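Peroxinectin A (Dictyostelium discoideum, PDB 6ERC) catalyses the hydrogen peroxide-driven oxidation of phenolic donors with a bound heme, and has iodide and thiocyanate peroxidase activity. Local coordinates at residues T24-L29 / A84-E89; N144-Y149 / Y156-E161. All blocks are in the same frame, centred on the assembly; numbering follows the deposited sequence.

Contact 1. Residues T24-L29 / A84-E89. With HEM (protoporphyrin IX containing Fe), chain F.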
# COMPACT_ATOMS: atom_id res chain seq x y z
N THR A 24 -15.56 7.66 0.85
CA THR A 24 -16.34 7.53 2.07
C THR A 24 -15.44 7.57 3.30
O THR A 24 -14.27 7.16 3.23
CB THR A 24 -17.14 6.22 2.09
OG1 THR A 24 -16.25 5.11 1.97
CG2 THR A 24 -18.15 6.19 0.95
N PRO A 25 -15.93 8.09 4.43
CA PRO A 25 -15.08 8.20 5.62
C PRO A 25 -14.47 6.86 6.01
O PRO A 25 -15.06 5.80 5.80
CB PRO A 25 -16.03 8.72 6.71
CG PRO A 25 -17.28 9.19 6.02
CD PRO A 25 -17.20 8.82 4.56
N PHE A 26 -13.26 6.94 6.55
CA PHE A 26 -12.61 5.75 7.11
C PHE A 26 -13.35 5.28 8.37
O PHE A 26 -14.16 6.00 8.95
CB PHE A 26 -11.14 6.03 7.46
CG PHE A 26 -10.23 6.07 6.27
CD1 PHE A 26 -9.80 4.89 5.68
CD2 PHE A 26 -9.76 7.28 5.78
CE1 PHE A 26 -8.94 4.93 4.59
CE2 PHE A 26 -8.90 7.31 4.70
CZ PHE A 26 -8.49 6.13 4.11
N ILE A 27 -13.03 4.06 8.77
CA ILE A 27 -13.52 3.51 10.03
C ILE A 27 -12.47 3.77 11.11
O ILE A 27 -11.29 4.00 10.83
CB ILE A 27 -13.82 2.00 9.89
CG1 ILE A 27 -14.95 1.76 8.88
CG2 ILE A 27 -14.19 1.36 11.22
CD1 ILE A 27 -16.29 2.38 9.28
N ARG A 28 -12.91 3.76 12.37
CA ARG A 28 -12.03 3.91 13.51
C ARG A 28 -12.15 2.68 14.40
O ARG A 28 -13.26 2.29 14.78
CB ARG A 28 -12.37 5.17 14.32
CG ARG A 28 -12.13 6.48 13.59
CD ARG A 28 -10.68 6.94 13.70
NE ARG A 28 -10.50 8.23 13.04
CZ ARG A 28 -9.35 8.90 12.99
NH1 ARG A 28 -8.26 8.40 13.56
NH2 ARG A 28 -9.29 10.06 12.36
N LEU A 29 -11.01 2.07 14.73
CA LEU A 29 -10.98 1.07 15.79
C LEU A 29 -10.90 1.72 17.16
O LEU A 29 -11.38 1.15 18.15
CB LEU A 29 -9.80 0.13 15.60
CG LEU A 29 -9.66 -0.55 14.23
CD1 LEU A 29 -8.45 -1.47 14.24
CD2 LEU A 29 -10.92 -1.31 13.87
N ALA A 84 -6.87 1.58 -0.14
CA ALA A 84 -6.94 2.86 0.55
C ALA A 84 -6.10 3.92 -0.15
O ALA A 84 -5.01 3.64 -0.65
CB ALA A 84 -6.48 2.72 2.00
N LEU A 85 -6.62 5.15 -0.16
CA LEU A 85 -5.85 6.32 -0.59
C LEU A 85 -6.25 7.50 0.27
O LEU A 85 -7.43 7.88 0.31
CB LEU A 85 -6.10 6.65 -2.07
CG LEU A 85 -5.38 7.91 -2.57
CD1 LEU A 85 -3.89 7.67 -2.64
CD2 LEU A 85 -5.93 8.35 -3.91
N SER A 86 -5.28 8.09 0.96
CA SER A 86 -5.52 9.28 1.78
C SER A 86 -5.19 10.51 0.94
O SER A 86 -4.14 11.14 1.07
CB SER A 86 -4.69 9.22 3.06
OG SER A 86 -5.06 8.10 3.85
N LYS A 87 -6.11 10.85 0.05
CA LYS A 87 -5.88 11.93 -0.90
C LYS A 87 -5.90 13.27 -0.17
O LYS A 87 -6.90 13.59 0.49
CB LYS A 87 -6.94 11.91 -2.00
CG LYS A 87 -6.61 12.80 -3.19
CD LYS A 87 -7.62 12.62 -4.32
CE LYS A 87 -7.36 13.57 -5.48
NZ LYS A 87 -6.05 13.30 -6.14
N PRO A 88 -4.85 14.08 -0.24
CA PRO A 88 -4.85 15.37 0.47
C PRO A 88 -5.69 16.44 -0.21
O PRO A 88 -5.90 16.42 -1.43
CB PRO A 88 -3.37 15.77 0.47
CG PRO A 88 -2.61 14.56 0.09
CD PRO A 88 -3.51 13.77 -0.78
N GLU A 89 -6.16 17.37 0.60
CA GLU A 89 -6.70 18.64 0.13
C GLU A 89 -5.61 19.70 0.13
O GLU A 89 -4.54 19.50 0.72
CB GLU A 89 -7.85 19.09 1.02
CG GLU A 89 -9.18 18.44 0.75
CD GLU A 89 -10.24 18.89 1.72
OE1 GLU A 89 -10.02 18.76 2.95
OE2 GLU A 89 -11.29 19.41 1.27
CHA HEM F . 1.53 5.49 1.72
CHB HEM F . 5.63 5.58 -0.85
CHC HEM F . 6.20 0.81 -0.07
CHD HEM F . 2.22 0.79 2.69
C1A HEM F . 2.63 5.94 1.01
C2A HEM F . 2.94 7.31 0.71
C3A HEM F . 4.07 7.35 0.00
C4A HEM F . 4.51 5.98 -0.17
CMA HEM F . 4.79 8.60 -0.54
CAA HEM F . 2.08 8.51 1.16
CBA HEM F . 2.91 9.28 2.19
CGA HEM F . 2.01 10.09 3.08
O1A HEM F . 1.18 9.48 3.81
O2A HEM F . 2.11 11.34 3.06
C1B HEM F . 6.12 4.30 -0.87
C2B HEM F . 7.30 3.87 -1.58
C3B HEM F . 7.46 2.55 -1.38
C4B HEM F . 6.38 2.10 -0.52
CMB HEM F . 8.16 4.84 -2.42
CAB HEM F . 8.56 1.60 -1.90
CBB HEM F . 9.61 2.02 -2.62
C1C HEM F . 5.18 0.38 0.75
C2C HEM F . 4.98 -0.97 1.25
C3C HEM F . 3.87 -0.97 2.02
C4C HEM F . 3.35 0.38 2.02
CMC HEM F . 5.95 -2.12 0.90
CAC HEM F . 3.14 -2.08 2.82
CBC HEM F . 3.51 -3.36 2.89
C1D HEM F . 1.67 2.05 2.63
C2D HEM F . 0.40 2.45 3.21
C3D HEM F . 0.23 3.75 2.94
C4D HEM F . 1.36 4.21 2.18
CMD HEM F . -0.53 1.52 4.01
CAD HEM F . -0.97 4.63 3.32
CBD HEM F . -2.05 4.31 2.29
CGD HEM F . -2.88 5.53 1.98
O1D HEM F . -2.46 6.33 1.10
O2D HEM F . -3.97 5.72 2.58
NA HEM F . 3.61 5.15 0.46
NB HEM F . 5.58 3.19 -0.23
NC HEM F . 4.16 1.18 1.24
ND HEM F . 2.22 3.15 2.01
FE HEM F . 3.85 3.16 0.86

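Contact 2. Residues N144-Y149 / Y156-E161. With NA (sodium ion), chain K.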
# COMPACT_ATOMS: atom_id res chain seq x y z
N ASN A 144 -11.53 8.16 2.48
CA ASN A 144 -10.83 7.19 1.65
C ASN A 144 -11.16 7.46 0.18
O ASN A 144 -12.29 7.21 -0.26
CB ASN A 144 -11.20 5.75 2.02
CG ASN A 144 -10.35 4.72 1.31
OD1 ASN A 144 -9.45 5.07 0.54
ND2 ASN A 144 -10.62 3.46 1.55
N SER A 145 -10.19 7.98 -0.56
CA SER A 145 -10.38 8.26 -1.98
C SER A 145 -10.14 7.03 -2.86
O SER A 145 -9.54 7.12 -3.93
CB SER A 145 -9.47 9.41 -2.40
OG SER A 145 -9.88 10.63 -1.79
N LEU A 146 -10.61 5.87 -2.41
CA LEU A 146 -10.43 4.62 -3.14
C LEU A 146 -11.43 3.61 -2.60
O LEU A 146 -11.80 3.66 -1.42
CB LEU A 146 -9.00 4.10 -3.00
CG LEU A 146 -8.39 3.43 -4.23
CD1 LEU A 146 -8.06 4.46 -5.30
CD2 LEU A 146 -7.16 2.64 -3.84
N GLY A 147 -11.85 2.69 -3.46
CA GLY A 147 -12.74 1.63 -3.04
C GLY A 147 -12.08 0.72 -2.02
O GLY A 147 -10.94 0.29 -2.21
N SER A 148 -12.79 0.42 -0.93
CA SER A 148 -12.22 -0.37 0.15
C SER A 148 -12.10 -1.85 -0.19
O SER A 148 -11.35 -2.57 0.48
CB SER A 148 -13.06 -0.21 1.42
OG SER A 148 -13.09 1.15 1.83
N TYR A 149 -12.82 -2.32 -1.21
CA TYR A 149 -12.78 -3.73 -1.57
C TYR A 149 -11.58 -4.02 -2.46
O TYR A 149 -11.13 -3.18 -3.24
CB TYR A 149 -14.07 -4.13 -2.30
CG TYR A 149 -15.33 -3.91 -1.49
CD1 TYR A 149 -15.77 -4.87 -0.59
CD2 TYR A 149 -16.07 -2.75 -1.62
CE1 TYR A 149 -16.91 -4.68 0.15
CE2 TYR A 149 -17.22 -2.55 -0.88
CZ TYR A 149 -17.64 -3.52 0.00
OH TYR A 149 -18.78 -3.32 0.74
N TYR A 156 -8.19 -1.64 -13.49
CA TYR A 156 -9.31 -1.22 -14.31
C TYR A 156 -9.83 0.17 -13.99
O TYR A 156 -10.73 0.65 -14.69
CB TYR A 156 -10.45 -2.25 -14.18
CG TYR A 156 -9.96 -3.67 -14.31
CD1 TYR A 156 -9.60 -4.19 -15.54
CD2 TYR A 156 -9.83 -4.48 -13.19
CE1 TYR A 156 -9.14 -5.49 -15.67
CE2 TYR A 156 -9.37 -5.78 -13.30
CZ TYR A 156 -9.03 -6.28 -14.54
OH TYR A 156 -8.58 -7.58 -14.66
N GLY A 157 -9.29 0.83 -12.97
CA GLY A 157 -9.71 2.18 -12.64
C GLY A 157 -10.92 2.21 -11.73
O GLY A 157 -11.53 1.19 -11.40
N ASN A 158 -11.27 3.43 -11.31
CA ASN A 158 -12.29 3.64 -10.29
C ASN A 158 -13.64 4.06 -10.87
O ASN A 158 -14.49 4.56 -10.13
CB ASN A 158 -11.81 4.69 -9.29
CG ASN A 158 -10.58 4.24 -8.52
OD1 ASN A 158 -9.48 4.74 -8.75
ND2 ASN A 158 -10.76 3.30 -7.60
N SER A 159 -13.87 3.86 -12.17
CA SER A 159 -15.16 4.20 -12.76
C SER A 159 -15.25 3.55 -14.14
O SER A 159 -14.29 2.97 -14.65
CB SER A 159 -15.35 5.71 -12.87
OG SER A 159 -14.42 6.28 -13.77
N GLU A 160 -16.45 3.66 -14.73
CA GLU A 160 -16.67 3.12 -16.07
C GLU A 160 -15.82 3.86 -17.10
O GLU A 160 -15.18 3.23 -17.95
CB GLU A 160 -18.15 3.24 -16.44
CG GLU A 160 -19.05 2.15 -15.88
CD GLU A 160 -19.74 1.36 -16.98
OE1 GLU A 160 -19.03 0.79 -17.84
OE2 GLU A 160 -20.98 1.32 -17.00
N GLU A 161 -15.81 5.19 -17.04
CA GLU A 161 -15.15 5.97 -18.08
C GLU A 161 -13.65 5.71 -18.10
O GLU A 161 -13.07 5.53 -19.18
CB GLU A 161 -15.44 7.46 -17.87
CG GLU A 161 -15.08 8.33 -19.06
CD GLU A 161 -15.55 9.77 -18.90
OE1 GLU A 161 -15.84 10.17 -17.75
OE2 GLU A 161 -15.63 10.49 -19.92
NA NA K . -10.45 -1.22 -4.31

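Contact 1. Residues T24-L29 / A84-E89
Phe26 meets Ala84 and Ser86 with the far end of its ring, and tracing that side chain outward shows how an apolar group can back a heme-binding hydroxyl. From CB, which points toward residues 84-89, the chain turns so that CG lies anti to the carbonyl carbon (chi1 -76°), carrying the ring across to residues 84-89. The side chain also touches Gln142 and Asn144 of strand 139-144, and Asn294 and Thr297 of helix 294-300. Further out, CE1 packs on the methyl of Ala84, 4.2 Å from its CB, which sits at the ring edge. At the tip, CZ comes 4.0 Å from Ser86 OG, an oblique approach that CE2 shares, while the backbone oxygen of Leu85 lies 4.3 Å from CZ. None of these is a polar bond; the ring simply covers its side of the serine. The hydroxyl does its work elsewhere, donating from OG to heme O2D at 2.9 Å. A weak second bond runs from Ser86 N to heme O1D (3.3 Å), so one residue addresses both oxygens of the same propionate. Ala84 CB adds a van der Waals contact to O2D at 4.0 Å. The heme is further anchored by Thr297 and by several arginines, among them Arg302, Arg382 and Arg386. The chemistry is thus divided: Phe26 offers only carbon to the serine, whereas the serine offers its two donors to a carboxylate that is probably ionised, an arrangement likely to favour a fixed propionate in a buried setting.

Contact 2. Residues N144-Y149 / Y156-E161
Leu146 and Asn158 cross at about a right angle, the leucine branch running up against the outer end of the asparagine amide. One methyl makes the closest approach: CD1 lies 3.7 Å from Asn158 ND2 and equally far from OD1, poised between the two, while CG of the amide stands farther back. Asn158 reaches over because its CG is anti to the carbonyl carbon (chi1 -64°), and ND2 also approaches the backbone of Gly147, 4.3 Å from its N, without bonding to it. With the amide of Asn158 cut back to an alanine, the Leu146 methyl would probably lose its cover and a gap open between the loop and the turn before helix 160-166. Just past the leucine, Gly147 O binds the sodium ion at 2.6 Å and Tyr149 O binds it at 2.3 Å. Asn82 O, Asp151 OD1 and Asn153 OD1 complete the five protein ligands, and both Leu146 and Asn158 touch Asn153, which makes them second-shell neighbours of the ion. Such a cation loop, tied to the segment just after the predicted distal histidine, His81, recalls the calcium-binding loop of mammalian heme peroxidases.

Both contacts are buried, and strand 139-144 with the loop after it joins them. Strand 24-25 of contact 1 pairs antiparallel with that strand, whose last residue, Asn144, opens contact 2. Leu85 also probably makes two hydrogen bonds to the strand end and loop start: its O lies 2.9 Å from Ser145 N, and its N lies 2.9 Å from Asn144 OD1. Chemistry follows position. Contact 1 sets an aromatic ring behind donors for a probably anionic group, the heme propionate; contact 2 sets an aliphatic branch against an amide beside oxygens that hold a cation. Although their centres are about 14 Å apart, each has a leucine near Arg213, the predicted transition-state stabiliser.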